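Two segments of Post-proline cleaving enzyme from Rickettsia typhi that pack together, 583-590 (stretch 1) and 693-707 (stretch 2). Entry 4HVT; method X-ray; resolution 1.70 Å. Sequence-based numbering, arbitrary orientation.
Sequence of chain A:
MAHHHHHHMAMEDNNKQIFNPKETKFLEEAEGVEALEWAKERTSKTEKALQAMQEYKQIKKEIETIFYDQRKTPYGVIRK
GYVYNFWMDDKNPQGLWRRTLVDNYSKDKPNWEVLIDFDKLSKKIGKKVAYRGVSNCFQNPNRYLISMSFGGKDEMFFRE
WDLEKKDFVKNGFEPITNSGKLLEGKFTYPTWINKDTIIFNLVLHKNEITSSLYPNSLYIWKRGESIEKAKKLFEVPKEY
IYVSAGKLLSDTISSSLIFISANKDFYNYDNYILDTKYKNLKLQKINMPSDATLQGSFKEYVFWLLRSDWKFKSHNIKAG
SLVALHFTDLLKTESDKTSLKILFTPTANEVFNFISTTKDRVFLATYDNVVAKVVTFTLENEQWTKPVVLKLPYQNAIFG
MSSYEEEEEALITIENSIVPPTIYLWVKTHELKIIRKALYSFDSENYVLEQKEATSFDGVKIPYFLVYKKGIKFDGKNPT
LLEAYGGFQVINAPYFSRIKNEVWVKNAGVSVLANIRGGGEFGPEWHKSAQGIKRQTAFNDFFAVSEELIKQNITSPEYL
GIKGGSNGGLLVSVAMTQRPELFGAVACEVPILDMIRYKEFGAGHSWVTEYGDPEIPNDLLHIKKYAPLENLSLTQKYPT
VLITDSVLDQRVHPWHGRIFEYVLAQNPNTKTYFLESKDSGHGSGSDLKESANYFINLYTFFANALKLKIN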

ATOM      1  N   PHE A 583       7.043   1.910 -26.861  1.00 20.01           N
ATOM      2  CA  PHE A 583       6.342   0.802 -26.180  1.00 19.45           C
ATOM      3  C   PHE A 583       5.484  -0.033 -27.080  1.00 20.09           C
ATOM      4  O   PHE A 583       4.986   0.420 -28.157  1.00 21.74           O
ATOM      5  CB  PHE A 583       5.445   1.353 -25.040  1.00 18.35           C
ATOM      6  CG  PHE A 583       6.135   2.336 -24.214  1.00 17.73           C
ATOM      7  CD1 PHE A 583       7.131   1.908 -23.327  1.00 17.07           C
ATOM      8  CD2 PHE A 583       5.814   3.676 -24.280  1.00 17.67           C
ATOM      9  CE1 PHE A 583       7.832   2.798 -22.547  1.00 16.59           C
ATOM     10  CE2 PHE A 583       6.534   4.577 -23.521  1.00 17.13           C
ATOM     11  CZ  PHE A 583       7.511   4.159 -22.656  1.00 16.74           C
ATOM     12  N   GLY A 584       5.362  -1.292 -26.709  1.00 19.94           N
ATOM     13  CA  GLY A 584       4.555  -2.254 -27.466  1.00 20.29           C
ATOM     14  C   GLY A 584       3.253  -2.680 -26.784  1.00 19.92           C
ATOM     15  O   GLY A 584       2.349  -3.217 -27.447  1.00 21.19           O
ATOM     16  N   ALA A 585       3.155  -2.476 -25.475  1.00 18.80           N
ATOM     17  CA  ALA A 585       1.958  -2.802 -24.698  1.00 17.96           C
ATOM     18  C   ALA A 585       1.957  -2.046 -23.345  1.00 16.78           C
ATOM     19  O   ALA A 585       3.005  -1.654 -22.796  1.00 16.12           O
ATOM     20  CB  ALA A 585       1.846  -4.298 -24.441  1.00 17.95           C
ATOM     21  N   VAL A 586       0.755  -1.765 -22.919  1.00 16.16           N
ATOM     22  CA  VAL A 586       0.525  -1.014 -21.701  1.00 15.47           C
ATOM     23  C   VAL A 586      -0.601  -1.644 -20.862  1.00 15.25           C
ATOM     24  O   VAL A 586      -1.632  -2.034 -21.393  1.00 15.78           O
ATOM     25  CB  VAL A 586       0.111   0.419 -22.021  1.00 15.46           C
ATOM     26  CG1 VAL A 586      -0.012   1.236 -20.748  1.00 14.74           C
ATOM     27  CG2 VAL A 586       1.089   1.142 -22.948  1.00 15.81           C
ATOM     28  N   ALA A 587      -0.414  -1.705 -19.546  1.00 14.72           N
ATOM     29  CA  ALA A 587      -1.510  -1.990 -18.605  1.00 14.29           C
ATOM     30  C   ALA A 587      -1.645  -0.806 -17.639  1.00 13.75           C
ATOM     31  O   ALA A 587      -0.712  -0.450 -16.954  1.00 13.21           O
ATOM     32  CB  ALA A 587      -1.287  -3.306 -17.890  1.00 14.26           C
ATOM     33  N   CYS A 588      -2.795  -0.137 -17.735  1.00 13.76           N
ATOM     34  CA  CYS A 588      -3.167   1.040 -16.992  1.00 13.63           C
ATOM     35  C   CYS A 588      -4.210   0.592 -15.977  1.00 13.74           C
ATOM     36  O   CYS A 588      -5.400   0.421 -16.300  1.00 14.08           O
ATOM     37  CB  CYS A 588      -3.730   2.013 -17.981  1.00 13.82           C
ATOM     38  SG  CYS A 588      -4.142   3.614 -17.276  1.00 13.11           S
ATOM     39  N   GLU A 589      -3.761   0.363 -14.751  1.00 13.53           N
ATOM     40  CA  GLU A 589      -4.587  -0.333 -13.783  1.00 13.88           C
ATOM     41  C   GLU A 589      -5.147   0.636 -12.743  1.00 13.13           C
ATOM     42  O   GLU A 589      -4.379   1.454 -12.207  1.00 12.74           O
ATOM     43  CB  GLU A 589      -3.758  -1.380 -13.060  1.00 14.73           C
ATOM     44  CG  GLU A 589      -3.030  -2.314 -13.982  1.00 16.56           C
ATOM     45  CD  GLU A 589      -2.228  -3.334 -13.225  1.00 17.15           C
ATOM     46  OE1 GLU A 589      -2.833  -4.243 -12.591  1.00 17.53           O
ATOM     47  OE2 GLU A 589      -0.970  -3.214 -13.265  1.00 20.77           O
ATOM     48  N   VAL A 590      -6.456   0.527 -12.457  1.00 12.87           N
ATOM     49  CA  VAL A 590      -7.200   1.356 -11.480  1.00 12.88           C
ATOM     50  C   VAL A 590      -6.628   2.764 -11.424  1.00 11.98           C
ATOM     51  O   VAL A 590      -6.189   3.217 -10.387  1.00 11.93           O
ATOM     52  CB  VAL A 590      -7.357   0.712 -10.111  1.00 13.11           C
ATOM     53  CG1 VAL A 590      -8.229  -0.530 -10.208  1.00 13.68           C
ATOM     54  CG2 VAL A 590      -6.013   0.343  -9.520  1.00 12.94           C
TER
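Stretch 2 (693-707) NYFINLYTFFANALK

What forms the apolar centre of the contact? It is Ala 585, whose CB points toward the helix of stretch 2 and meets four side chains there. The CB of Ala 585 lies 3.7 Å from CD2 of Leu 706, 3.8 Å from CB of Ala 705, 3.8 Å from CE1 of Phe 702 and 4.1 Å from CZ of Phe 701. A single methyl group thus packs against four residues from adjoining turns of the helix. Phe 701 and Ala 705 direct their CA-to-CB bonds toward the strand, whereas those of Phe 702 and Leu 706 leave sideways and the ends of the side chains come nearer, both with chi1 in the m well.

How do the two backbones run past each other? Residues 585-589 form a strand with extended phi/psi values, and stretch 2 is helical from its first residue, the helix having begun earlier in the chain. Its backbone carries the regular i to i+4 ladder, from Asn 697 N to Asn 693 O at 3.0 Å through to Leu 706 N to Phe 702 O at 2.9 Å. The axes of strand and helix approach to 9.1 Å, and their N-to-C directions differ by 164°, so the helix lies nearly antiparallel to the strand. Accordingly, the start of the strand meets the late part of the helix: the CA of Ala 585 is 6.4 Å from the CA of Ala 705, while the CA of Ala 587 is 7.6 Å from the CA of Leu 698. Lys 707, with positive phi, is the first residue to leave the helical conformation.

What continues the packing on either side of Ala 585? The strand alternates, so Ala 587 also points toward the helix while Val 586 and Cys 588 point away. The CB of Ala 587 sits 3.5 Å from CE2 of Phe 702 and 4.1 Å from CD1 of Leu 698, which makes Phe 702 a shared partner of both alanines. Val 586 still takes part through its backbone, its O lying 3.3 Å from CE2 of Phe 701. In the other direction, Gly 584 presents only main chain, and its C is 4.1 Å from CD2 of Leu 706. An ideal CB on Gly 584 would point toward the helix and lie 3.6 Å from CD2 of Leu 706, a close contact rather than a clear clash.

Where does the contact become polar? It does so at Glu 589, the last residue of the strand, whose CA-to-CB bond points toward the helix. Tyr 694 OH donates a hydrogen bond to Glu 589 OE1 at 2.6 Å, a short bond in which the carboxylate oxygen lies at the edge of the tyrosine ring, near its plane. The same OE1 of Glu 589 is 3.5 Å from CD1 of Leu 698, so the polar pair directly adjoins the apolar packing. Tyr 694 reaches the glutamate with chi1 in the t well.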

ATOM      1  N   ASN A 693      -8.305 -14.317 -11.437  1.00 19.15           N
ATOM      2  CA  ASN A 693      -8.835 -14.037 -12.773  1.00 20.00           C
ATOM      3  C   ASN A 693      -8.250 -12.751 -13.369  1.00 19.12           C
ATOM      4  O   ASN A 693      -7.954 -12.688 -14.555  1.00 18.72           O
ATOM      5  CB  ASN A 693     -10.350 -14.031 -12.704  1.00 21.59           C
ATOM      6  CG  ASN A 693     -10.992 -13.890 -14.077  1.00 23.65           C
ATOM      7  OD1 ASN A 693     -10.993 -14.803 -14.884  1.00 26.59           O
ATOM      8  ND2 ASN A 693     -11.508 -12.723 -14.339  1.00 25.35           N
ATOM      9  N   TYR A 694      -8.102 -11.709 -12.535  1.00 18.20           N
ATOM     10  CA  TYR A 694      -7.478 -10.461 -12.952  1.00 17.94           C
ATOM     11  C   TYR A 694      -6.054 -10.676 -13.507  1.00 17.92           C
ATOM     12  O   TYR A 694      -5.715 -10.215 -14.604  1.00 17.94           O
ATOM     13  CB  TYR A 694      -7.452  -9.527 -11.743  1.00 17.75           C
ATOM     14  CG  TYR A 694      -6.893  -8.183 -12.004  1.00 17.27           C
ATOM     15  CD1 TYR A 694      -5.538  -7.939 -11.947  1.00 16.67           C
ATOM     16  CD2 TYR A 694      -7.747  -7.113 -12.347  1.00 17.50           C
ATOM     17  CE1 TYR A 694      -5.029  -6.683 -12.198  1.00 16.84           C
ATOM     18  CE2 TYR A 694      -7.250  -5.841 -12.526  1.00 17.14           C
ATOM     19  CZ  TYR A 694      -5.914  -5.627 -12.515  1.00 16.91           C
ATOM     20  OH  TYR A 694      -5.390  -4.407 -12.705  1.00 17.03           O
ATOM     21  N   PHE A 695      -5.238 -11.431 -12.782  1.00 17.35           N
ATOM     22  CA  PHE A 695      -3.870 -11.695 -13.234  1.00 17.86           C
ATOM     23  C   PHE A 695      -3.741 -12.657 -14.421  1.00 18.21           C
ATOM     24  O   PHE A 695      -2.835 -12.525 -15.220  1.00 18.35           O
ATOM     25  CB  PHE A 695      -2.979 -12.107 -12.074  1.00 17.93           C
ATOM     26  CG  PHE A 695      -2.650 -10.943 -11.191  1.00 19.20           C
ATOM     27  CD1 PHE A 695      -1.937  -9.847 -11.724  1.00 20.04           C
ATOM     28  CD2 PHE A 695      -3.197 -10.843  -9.947  1.00 19.04           C
ATOM     29  CE1 PHE A 695      -1.643  -8.740 -10.961  1.00 20.26           C
ATOM     30  CE2 PHE A 695      -2.889  -9.750  -9.152  1.00 18.98           C
ATOM     31  CZ  PHE A 695      -2.140  -8.688  -9.669  1.00 20.18           C
ATOM     32  N   ILE A 696      -4.678 -13.568 -14.558  1.00 18.61           N
ATOM     33  CA  ILE A 696      -4.750 -14.362 -15.785  1.00 19.03           C
ATOM     34  C   ILE A 696      -5.029 -13.470 -16.991  1.00 19.00           C
ATOM     35  O   ILE A 696      -4.434 -13.642 -18.057  1.00 19.33           O
ATOM     36  CB  ILE A 696      -5.828 -15.477 -15.685  1.00 20.06           C
ATOM     37  CG1 ILE A 696      -5.447 -16.535 -14.639  1.00 20.11           C
ATOM     38  CG2 ILE A 696      -6.094 -16.118 -17.031  1.00 21.06           C
ATOM     39  CD1 ILE A 696      -6.690 -17.220 -14.092  1.00 20.64           C
ATOM     40  N   ASN A 697      -5.973 -12.551 -16.839  1.00 18.55           N
ATOM     41  CA  ASN A 697      -6.301 -11.622 -17.926  1.00 19.01           C
ATOM     42  C   ASN A 697      -5.118 -10.724 -18.258  1.00 18.63           C
ATOM     43  O   ASN A 697      -4.737 -10.577 -19.452  1.00 19.56           O
ATOM     44  CB  ASN A 697      -7.492 -10.809 -17.547  1.00 18.61           C
ATOM     45  CG  ASN A 697      -8.786 -11.593 -17.638  1.00 19.60           C
ATOM     46  OD1 ASN A 697      -8.889 -12.560 -18.419  1.00 21.20           O
ATOM     47  ND2 ASN A 697      -9.811 -11.162 -16.862  1.00 19.50           N
ATOM     48  N   LEU A 698      -4.488 -10.196 -17.211  1.00 17.63           N
ATOM     49  CA  LEU A 698      -3.369  -9.290 -17.396  1.00 17.81           C
ATOM     50  C   LEU A 698      -2.158  -9.953 -18.064  1.00 18.05           C
ATOM     51  O   LEU A 698      -1.551  -9.376 -18.982  1.00 17.65           O
ATOM     52  CB  LEU A 698      -2.984  -8.659 -16.040  1.00 17.65           C
ATOM     53  CG  LEU A 698      -1.964  -7.523 -16.178  1.00 17.97           C
ATOM     54  CD1 LEU A 698      -2.267  -6.332 -15.318  1.00 18.36           C
ATOM     55  CD2 LEU A 698      -0.601  -8.120 -15.897  1.00 17.99           C
ATOM     56  N   TYR A 699      -1.807 -11.130 -17.569  1.00 17.51           N
ATOM     57  CA  TYR A 699      -0.628 -11.859 -18.094  1.00 18.38           C
ATOM     58  C   TYR A 699      -0.905 -12.485 -19.464  1.00 18.82           C
ATOM     59  O   TYR A 699       0.006 -12.562 -20.260  1.00 18.73           O
ATOM     60  CB  TYR A 699      -0.007 -12.823 -17.069  1.00 18.90           C
ATOM     61  CG  TYR A 699       0.867 -12.070 -16.125  1.00 19.51           C
ATOM     62  CD1 TYR A 699       2.133 -11.636 -16.511  1.00 20.56           C
ATOM     63  CD2 TYR A 699       0.444 -11.787 -14.861  1.00 18.91           C
ATOM     64  CE1 TYR A 699       2.926 -10.916 -15.653  1.00 20.87           C
ATOM     65  CE2 TYR A 699       1.226 -11.062 -14.001  1.00 19.80           C
ATOM     66  CZ  TYR A 699       2.458 -10.632 -14.392  1.00 21.10           C
ATOM     67  OH  TYR A 699       3.239  -9.909 -13.519  1.00 22.80           O
ATOM     68  N   THR A 700      -2.160 -12.805 -19.767  1.00 18.80           N
ATOM     69  CA  THR A 700      -2.502 -13.275 -21.095  1.00 19.91           C
ATOM     70  C   THR A 700      -2.302 -12.104 -22.051  1.00 19.84           C
ATOM     71  O   THR A 700      -1.676 -12.276 -23.098  1.00 19.92           O
ATOM     72  CB  THR A 700      -3.921 -13.871 -21.149  1.00 20.65           C
ATOM     73  OG1 THR A 700      -4.006 -14.982 -20.240  1.00 20.53           O
ATOM     74  CG2 THR A 700      -4.254 -14.332 -22.581  1.00 21.65           C
ATOM     75  N   PHE A 701      -2.770 -10.916 -21.649  1.00 19.13           N
ATOM     76  CA  PHE A 701      -2.643  -9.708 -22.473  1.00 19.02           C
ATOM     77  C   PHE A 701      -1.154  -9.467 -22.845  1.00 18.62           C
ATOM     78  O   PHE A 701      -0.818  -9.211 -23.994  1.00 18.93           O
ATOM     79  CB  PHE A 701      -3.289  -8.483 -21.759  1.00 18.55           C
ATOM     80  CG  PHE A 701      -2.877  -7.164 -22.323  1.00 18.35           C
ATOM     81  CD1 PHE A 701      -3.443  -6.678 -23.511  1.00 19.44           C
ATOM     82  CD2 PHE A 701      -1.931  -6.403 -21.699  1.00 17.95           C
ATOM     83  CE1 PHE A 701      -3.057  -5.443 -24.000  1.00 19.10           C
ATOM     84  CE2 PHE A 701      -1.523  -5.192 -22.208  1.00 18.06           C
ATOM     85  CZ  PHE A 701      -2.079  -4.723 -23.367  1.00 18.63           C
ATOM     86  N   PHE A 702      -0.267  -9.517 -21.869  1.00 17.95           N
ATOM     87  CA  PHE A 702       1.129  -9.178 -22.114  1.00 17.64           C
ATOM     88  C   PHE A 702       1.813 -10.263 -22.862  1.00 18.63           C
ATOM     89  O   PHE A 702       2.653  -9.992 -23.715  1.00 19.15           O
ATOM     90  CB  PHE A 702       1.854  -8.876 -20.793  1.00 16.75           C
ATOM     91  CG  PHE A 702       1.680  -7.448 -20.336  1.00 15.91           C
ATOM     92  CD1 PHE A 702       2.151  -6.420 -21.123  1.00 15.93           C
ATOM     93  CD2 PHE A 702       1.160  -7.156 -19.052  1.00 15.32           C
ATOM     94  CE1 PHE A 702       2.045  -5.095 -20.726  1.00 15.67           C
ATOM     95  CE2 PHE A 702       1.063  -5.848 -18.651  1.00 14.76           C
ATOM     96  CZ  PHE A 702       1.496  -4.815 -19.498  1.00 15.10           C
ATOM     97  N   ALA A 703       1.484 -11.508 -22.531  1.00 19.14           N
ATOM     98  CA  ALA A 703       2.146 -12.642 -23.179  1.00 19.69           C
ATOM     99  C   ALA A 703       1.795 -12.616 -24.658  1.00 20.78           C
ATOM    100  O   ALA A 703       2.670 -12.835 -25.535  1.00 20.67           O
ATOM    101  CB  ALA A 703       1.701 -13.931 -22.567  1.00 19.80           C
ATOM    102  N   ASN A 704       0.541 -12.323 -24.956  1.00 21.14           N
ATOM    103  CA  ASN A 704       0.093 -12.289 -26.340  1.00 22.29           C
ATOM    104  C   ASN A 704       0.623 -11.062 -27.107  1.00 22.75           C
ATOM    105  O   ASN A 704       1.039 -11.194 -28.282  1.00 23.89           O
ATOM    106  CB  ASN A 704      -1.428 -12.336 -26.364  1.00 22.62           C
ATOM    107  CG  ASN A 704      -1.999 -12.292 -27.752  1.00 23.51           C
ATOM    108  OD1 ASN A 704      -2.149 -13.358 -28.458  1.00 25.33           O
ATOM    109  ND2 ASN A 704      -2.328 -11.098 -28.192  1.00 23.23           N
ATOM    110  N   ALA A 705       0.613  -9.899 -26.457  1.00 21.96           N
ATOM    111  CA  ALA A 705       1.099  -8.655 -27.054  1.00 22.43           C
ATOM    112  C   ALA A 705       2.608  -8.640 -27.330  1.00 23.01           C
ATOM    113  O   ALA A 705       3.055  -8.097 -28.380  1.00 24.66           O
ATOM    114  CB  ALA A 705       0.692  -7.437 -26.202  1.00 21.71           C
ATOM    115  N   LEU A 706       3.388  -9.285 -26.463  1.00 22.22           N
ATOM    116  CA  LEU A 706       4.836  -9.137 -26.498  1.00 22.02           C
ATOM    117  C   LEU A 706       5.492 -10.402 -26.936  1.00 22.97           C
ATOM    118  O   LEU A 706       6.719 -10.493 -26.880  1.00 23.18           O
ATOM    119  CB  LEU A 706       5.346  -8.710 -25.104  1.00 21.03           C
ATOM    120  CG  LEU A 706       4.685  -7.452 -24.518  1.00 20.30           C
ATOM    121  CD1 LEU A 706       5.168  -7.155 -23.094  1.00 19.69           C
ATOM    122  CD2 LEU A 706       4.873  -6.214 -25.389  1.00 20.36           C
ATOM    123  N   LYS A 707       4.681 -11.424 -27.244  1.00 23.81           N
ATOM    124  CA  LYS A 707       5.178 -12.684 -27.824  1.00 25.11           C
ATOM    125  C   LYS A 707       6.038 -13.498 -26.859  1.00 25.54           C
ATOM    126  O   LYS A 707       7.082 -14.001 -27.254  1.00 25.93           O
ATOM    127  CB  LYS A 707       5.915 -12.387 -29.158  1.00 25.41           C
TER